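Side-chain contacts in peptidoglycan recognition protein-LC isoform LCx (Drosophila melanogaster, PDB 2F2L), which probably senses bacterial peptidoglycan as the extracellular domain of an amidase-like pattern recognition receptor, and takes part in holding a muropeptide in this complex: residues R108-R113 and Y154-K159; G139-Q142 and S148-E151. All coordinates share one frame; numbering follows the deposited sequence.

Contact 1: R108-R113 and Y154-K159; sequences RKPNER and YKIIKK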
# COMPACT_ATOMS: atom_id res chain seq x y z
N ARG B 108 -9.48 0.89 13.78
CA ARG B 108 -9.05 1.97 14.65
C ARG B 108 -9.76 3.25 14.19
O ARG B 108 -9.88 3.48 13.00
CB ARG B 108 -7.54 2.11 14.50
CG ARG B 108 -6.86 3.16 15.36
CD ARG B 108 -5.33 2.98 15.32
NE ARG B 108 -4.62 4.15 15.83
CZ ARG B 108 -3.30 4.24 15.95
NH1 ARG B 108 -2.52 3.23 15.59
NH2 ARG B 108 -2.77 5.36 16.43
N LYS B 109 -10.23 4.06 15.13
CA LYS B 109 -10.93 5.30 14.80
C LYS B 109 -9.93 6.38 14.42
O LYS B 109 -8.82 6.39 14.92
CB LYS B 109 -11.72 5.84 15.99
CG LYS B 109 -12.72 4.89 16.58
CD LYS B 109 -13.55 5.62 17.59
CE LYS B 109 -14.15 4.69 18.59
NZ LYS B 109 -15.17 3.89 17.94
N PRO B 110 -10.34 7.31 13.57
CA PRO B 110 -9.50 8.48 13.36
C PRO B 110 -9.44 9.30 14.65
O PRO B 110 -10.35 9.22 15.49
CB PRO B 110 -10.25 9.25 12.26
CG PRO B 110 -11.66 8.83 12.44
CD PRO B 110 -11.59 7.38 12.79
N ASN B 111 -8.38 10.06 14.83
CA ASN B 111 -8.20 10.77 16.09
C ASN B 111 -8.97 12.10 16.16
O ASN B 111 -9.55 12.58 15.17
CB ASN B 111 -6.70 10.90 16.44
CG ASN B 111 -5.98 11.96 15.63
OD1 ASN B 111 -6.54 12.98 15.23
ND2 ASN B 111 -4.69 11.74 15.44
N GLU B 112 -9.03 12.65 17.36
CA GLU B 112 -9.81 13.84 17.65
C GLU B 112 -9.48 15.03 16.71
O GLU B 112 -10.38 15.72 16.20
CB GLU B 112 -9.59 14.21 19.09
CG GLU B 112 -10.13 15.56 19.54
CD GLU B 112 -9.78 15.86 20.97
OE1 GLU B 112 -9.66 17.05 21.32
OE2 GLU B 112 -9.65 14.90 21.77
N ARG B 113 -8.19 15.23 16.47
CA ARG B 113 -7.72 16.34 15.63
C ARG B 113 -8.05 16.15 14.17
O ARG B 113 -8.42 17.10 13.47
CB ARG B 113 -6.21 16.55 15.84
CG ARG B 113 -5.92 17.37 17.07
CD ARG B 113 -4.55 17.13 17.66
NE ARG B 113 -3.48 17.66 16.84
CZ ARG B 113 -2.48 18.46 17.24
NH1 ARG B 113 -2.37 18.90 18.49
NH2 ARG B 113 -1.56 18.82 16.34
N TYR B 154 -16.06 4.89 8.59
CA TYR B 154 -17.39 4.87 7.96
C TYR B 154 -18.51 4.92 8.99
O TYR B 154 -19.48 5.64 8.80
CB TYR B 154 -17.57 3.63 7.10
CG TYR B 154 -18.84 3.64 6.29
CD1 TYR B 154 -19.04 4.58 5.30
CD2 TYR B 154 -19.83 2.69 6.50
CE1 TYR B 154 -20.21 4.58 4.53
CE2 TYR B 154 -20.98 2.68 5.74
CZ TYR B 154 -21.17 3.62 4.76
OH TYR B 154 -22.31 3.61 4.01
N LYS B 155 -18.38 4.16 10.07
CA LYS B 155 -19.40 4.20 11.12
C LYS B 155 -19.56 5.61 11.70
O LYS B 155 -20.66 6.02 12.05
CB LYS B 155 -19.12 3.18 12.23
CG LYS B 155 -19.43 1.76 11.84
CD LYS B 155 -19.49 0.83 13.06
CE LYS B 155 -18.12 0.42 13.56
NZ LYS B 155 -18.22 -0.61 14.64
N ILE B 156 -18.46 6.36 11.77
CA ILE B 156 -18.51 7.73 12.28
C ILE B 156 -19.23 8.68 11.30
O ILE B 156 -20.16 9.39 11.69
CB ILE B 156 -17.09 8.25 12.64
CG1 ILE B 156 -16.57 7.49 13.88
CG2 ILE B 156 -17.09 9.74 12.91
CD1 ILE B 156 -15.11 7.74 14.19
N ILE B 157 -18.83 8.68 10.03
CA ILE B 157 -19.39 9.62 9.07
C ILE B 157 -20.87 9.30 8.72
O ILE B 157 -21.60 10.20 8.32
CB ILE B 157 -18.55 9.74 7.75
CG1 ILE B 157 -18.73 8.50 6.88
CG2 ILE B 157 -17.08 10.03 8.06
CD1 ILE B 157 -17.91 8.53 5.61
N LYS B 158 -21.28 8.03 8.86
CA LYS B 158 -22.70 7.66 8.72
C LYS B 158 -23.62 8.43 9.66
O LYS B 158 -24.80 8.52 9.40
CB LYS B 158 -22.92 6.17 8.96
CG LYS B 158 -22.90 5.32 7.71
CD LYS B 158 -23.35 3.88 7.99
CE LYS B 158 -24.85 3.80 8.23
NZ LYS B 158 -25.41 2.46 7.89
N LYS B 159 -23.09 8.94 10.77
CA LYS B 159 -23.87 9.72 11.74
C LYS B 159 -23.76 11.23 11.56
O LYS B 159 -24.33 11.99 12.34
CB LYS B 159 -23.45 9.37 13.16
CG LYS B 159 -23.73 7.94 13.55
CD LYS B 159 -22.87 7.56 14.72
CE LYS B 159 -23.26 6.22 15.31
NZ LYS B 159 -22.04 5.53 15.80
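The turn that leads into helix 112-127 meets the C-terminal helix 151-157 through P110 and I156, a small apolar contact burying 93 Å² in all. The ring of P110 and the end of I156 reach toward each other tip to tip: CD1 of I156 lies 3.8 Å from P110 CD and 4.0 Å from P110 CG. The CG1 branch of I156 stands anti to the carbonyl carbon (chi1 -70°) and runs on extended, which carries the terminal methyl out from the helix to the proline. The same methyl grazes the foot of K109, with I156 CD1 4.3 Å from K109 CB, and L115 of helix 112-127 touches both P110 and I156. Next to P110, N111 is the N-cap of helix 112-127; its OD1 accepts from the backbone N of Q114 while its ND2 donates to G72 O, so the amide is held at both ends and its rotation fixed. On the exposed side, K109 NZ and K155 NZ stay 6.4 Å apart, and E152 offers each a long, weak ion pair that probably tempers their repulsion.

Contact 2: G139-Q142 and S148-E151; sequences GHRQ and SPGE. With MLD (glcnac(beta1-4)-murnac(1,6-anhydro)-L-ala-gamma-D-glu-meso-a2pm-D-ala), chain G.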
# COMPACT_ATOMS: atom_id res chain seq x y z
N GLY B 139 -19.28 7.74 2.07
CA GLY B 139 -18.06 6.94 2.20
C GLY B 139 -17.71 6.42 0.81
O GLY B 139 -18.59 6.17 -0.00
N HIS B 140 -16.41 6.32 0.53
CA HIS B 140 -15.89 5.75 -0.74
C HIS B 140 -16.58 4.42 -1.09
O HIS B 140 -16.96 4.20 -2.24
CB HIS B 140 -14.37 5.58 -0.56
CG HIS B 140 -13.61 5.22 -1.79
ND1 HIS B 140 -12.25 4.98 -1.76
CD2 HIS B 140 -13.99 5.04 -3.08
CE1 HIS B 140 -11.83 4.68 -2.97
NE2 HIS B 140 -12.86 4.72 -3.80
N ARG B 141 -16.76 3.55 -0.09
CA ARG B 141 -17.39 2.25 -0.32
C ARG B 141 -18.81 2.26 -0.87
O ARG B 141 -19.26 1.24 -1.40
CB ARG B 141 -17.38 1.40 0.95
CG ARG B 141 -17.92 2.05 2.20
CD ARG B 141 -17.07 1.59 3.37
NE ARG B 141 -17.80 0.71 4.21
CZ ARG B 141 -17.27 -0.13 5.10
NH1 ARG B 141 -15.95 -0.28 5.29
NH2 ARG B 141 -18.12 -0.84 5.81
N GLN B 142 -19.53 3.38 -0.73
CA GLN B 142 -20.89 3.48 -1.28
C GLN B 142 -20.87 3.67 -2.80
O GLN B 142 -21.87 3.41 -3.46
CB GLN B 142 -21.65 4.64 -0.61
CG GLN B 142 -21.75 4.56 0.91
CD GLN B 142 -22.36 5.80 1.53
OE1 GLN B 142 -21.67 6.61 2.15
NE2 GLN B 142 -23.69 5.95 1.38
N SER B 148 -12.54 1.21 1.84
CA SER B 148 -12.39 2.64 2.10
C SER B 148 -13.73 3.29 2.44
O SER B 148 -14.74 2.99 1.80
CB SER B 148 -11.79 3.32 0.85
OG SER B 148 -11.44 4.67 1.08
N PRO B 149 -13.76 4.19 3.45
CA PRO B 149 -12.70 4.76 4.29
C PRO B 149 -12.34 3.99 5.55
O PRO B 149 -11.77 4.57 6.47
CB PRO B 149 -13.30 6.09 4.73
CG PRO B 149 -14.76 5.76 4.90
CD PRO B 149 -15.08 4.77 3.79
N GLY B 150 -12.66 2.71 5.61
CA GLY B 150 -12.41 1.90 6.80
C GLY B 150 -13.66 1.85 7.66
O GLY B 150 -14.29 2.87 7.89
N GLU B 151 -13.99 0.67 8.15
CA GLU B 151 -15.21 0.45 8.92
C GLU B 151 -15.43 1.48 10.05
O GLU B 151 -16.55 2.00 10.20
CB GLU B 151 -15.19 -0.97 9.48
CG GLU B 151 -16.43 -1.39 10.27
CD GLU B 151 -17.68 -1.46 9.41
OE1 GLU B 151 -17.56 -1.65 8.19
OE2 GLU B 151 -18.79 -1.35 9.97
CAA MLD G . -8.18 -1.01 3.28
CAB MLD G . -8.74 -0.54 1.95
OAC MLD G . -9.38 0.50 1.87
N2 MLD G . -8.48 -1.35 0.92
C2 MLD G . -8.96 -1.12 -0.44
C3 MLD G . -9.65 -2.40 -0.89
O3 MLD G . -10.76 -2.76 -0.05
C4 MLD G . -10.04 -2.32 -2.36
O4 MLD G . -10.49 -3.61 -2.74
C5 MLD G . -8.81 -1.96 -3.20
C6 MLD G . -9.06 -1.71 -4.70
O6 MLD G . -7.77 -1.61 -5.37
O5 MLD G . -8.32 -0.71 -2.71
C1 MLD G . -7.80 -0.80 -1.37
O1 MLD G . -7.26 0.45 -1.01
CA4 MLD G . -6.02 0.72 -1.70
CA5 MLD G . -4.79 -0.05 -1.22
OA5 MLD G . -3.71 0.80 -0.72
CA6 MLD G . -4.22 -0.52 -2.51
OA6 MLD G . -3.50 0.59 -2.99
CA1 MLD G . -3.41 1.56 -1.90
CA2 MLD G . -4.49 2.63 -2.13
NAD MLD G . -4.06 3.90 -1.51
CAE MLD G . -3.98 5.03 -2.19
CAF MLD G . -3.50 6.22 -1.37
OAG MLD G . -4.27 5.15 -3.38
CA3 MLD G . -5.82 2.21 -1.50
OAH MLD G . -6.96 2.91 -2.12
CAI MLD G . -7.45 4.04 -1.35
CAJ MLD G . -8.53 3.65 -0.38
CAL MLD G . -8.02 5.10 -2.32
OAM MLD G . -8.54 6.09 -1.82
N MLD G . -7.90 4.90 -3.63
CA MLD G . -8.37 5.86 -4.64
CB MLD G . -7.20 6.80 -4.91
C MLD G . -8.66 5.05 -5.92
O MLD G . -7.81 4.29 -6.39
NAN MLD G . -9.88 5.23 -6.43
CAO MLD G . -10.40 4.58 -7.64
CAP MLD G . -11.82 3.98 -7.39
OBA MLD G . -12.50 3.77 -8.40
OAQ MLD G . -12.23 3.77 -6.22
CBB MLD G . -10.62 5.64 -8.72
CBC MLD G . -9.35 6.26 -9.27
CBD MLD G . -9.72 7.24 -10.40
OBE MLD G . -10.83 7.78 -10.44
NBF MLD G . -8.79 7.44 -11.30
CBG MLD G . -8.98 8.34 -12.44
CBH MLD G . -10.03 7.75 -13.41
OBI MLD G . -10.00 6.56 -13.72
NBJ MLD G . -10.96 8.60 -13.82
CBK MLD G . -12.04 8.25 -14.77
CBL MLD G . -11.97 9.20 -15.96
CBM MLD G . -13.46 8.35 -14.16
OBO MLD G . -13.65 9.13 -13.19
OBN MLD G . -14.34 7.64 -14.71
CBP MLD G . -7.63 8.57 -13.13
CBQ MLD G . -7.65 9.79 -14.07
CBR MLD G . -6.26 10.09 -14.62
CBS MLD G . -6.09 11.53 -15.09
CBT MLD G . -6.02 12.46 -13.87
OBV MLD G . -4.97 12.44 -13.21
OBU MLD G . -7.02 13.18 -13.63
NBW MLD G . -7.23 11.91 -15.95
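In the muropeptide pocket, H140 and S148 stand side by side, joined by a hydrogen bond of 3.0 Å between H140 ND1 and S148 OG at the edge of the ring. With CG anti to the backbone N (chi1 -171°), the imidazole reaches between S148 and the ligand, and its NE2 donates to carboxylate oxygen OAQ of the D-glutamyl unit of MLD at 2.7 Å, with an N-H...O angle of 154°. S148 OG takes a second bond, from the backbone N of H32, which helps fix the hydroxyl, and H32 NE2 binds MLD. The pattern of H32, H140 and S148 along the sequence recalls the His, His, Cys zinc ligands of amidase relatives, with serine in the cysteine position. Behind the pocket, R141 N makes a weak bond of 2.8 Å to S148 O. The R141 side chain, bent at its second and third torsions, crosses the ring of P149 at about a right angle, with CD of R141 3.8 Å from P149 CD. Its NH2 then closes a salt bridge of 2.6 Å to OE1 of E151, on the syn side, the guanidinium and carboxylate planes 52° apart, while NH1 bonds to E147 O. P149, entered through a cis peptide, touches both I30 of strand 25-32 and Y154 of helix 151-157, which follows directly after G150, its N-cap, and strand 135-139 delivers H140 alongside.

How the contacts relate
The centres of the two contacts lie about 11 Å apart on the same side of the chain's centre, and helix 151-157 is common ground. Along the chain, residues 108-113 come first, then both segments of contact 2, then 154-159, so contact 2 falls wholly between the halves of contact 1. They touch directly: Y154 and I157 pack on G139, at the end of edge strand 135-139, and Y154 also lies against R141 and Q142. The helix therefore bears on the back of the ligand-binding loops while its other flank meets the start of helix 112-127. Contact 2 lines the MLD pocket; the side chain of P110 in contact 1 lies about 13 Å from the ligand.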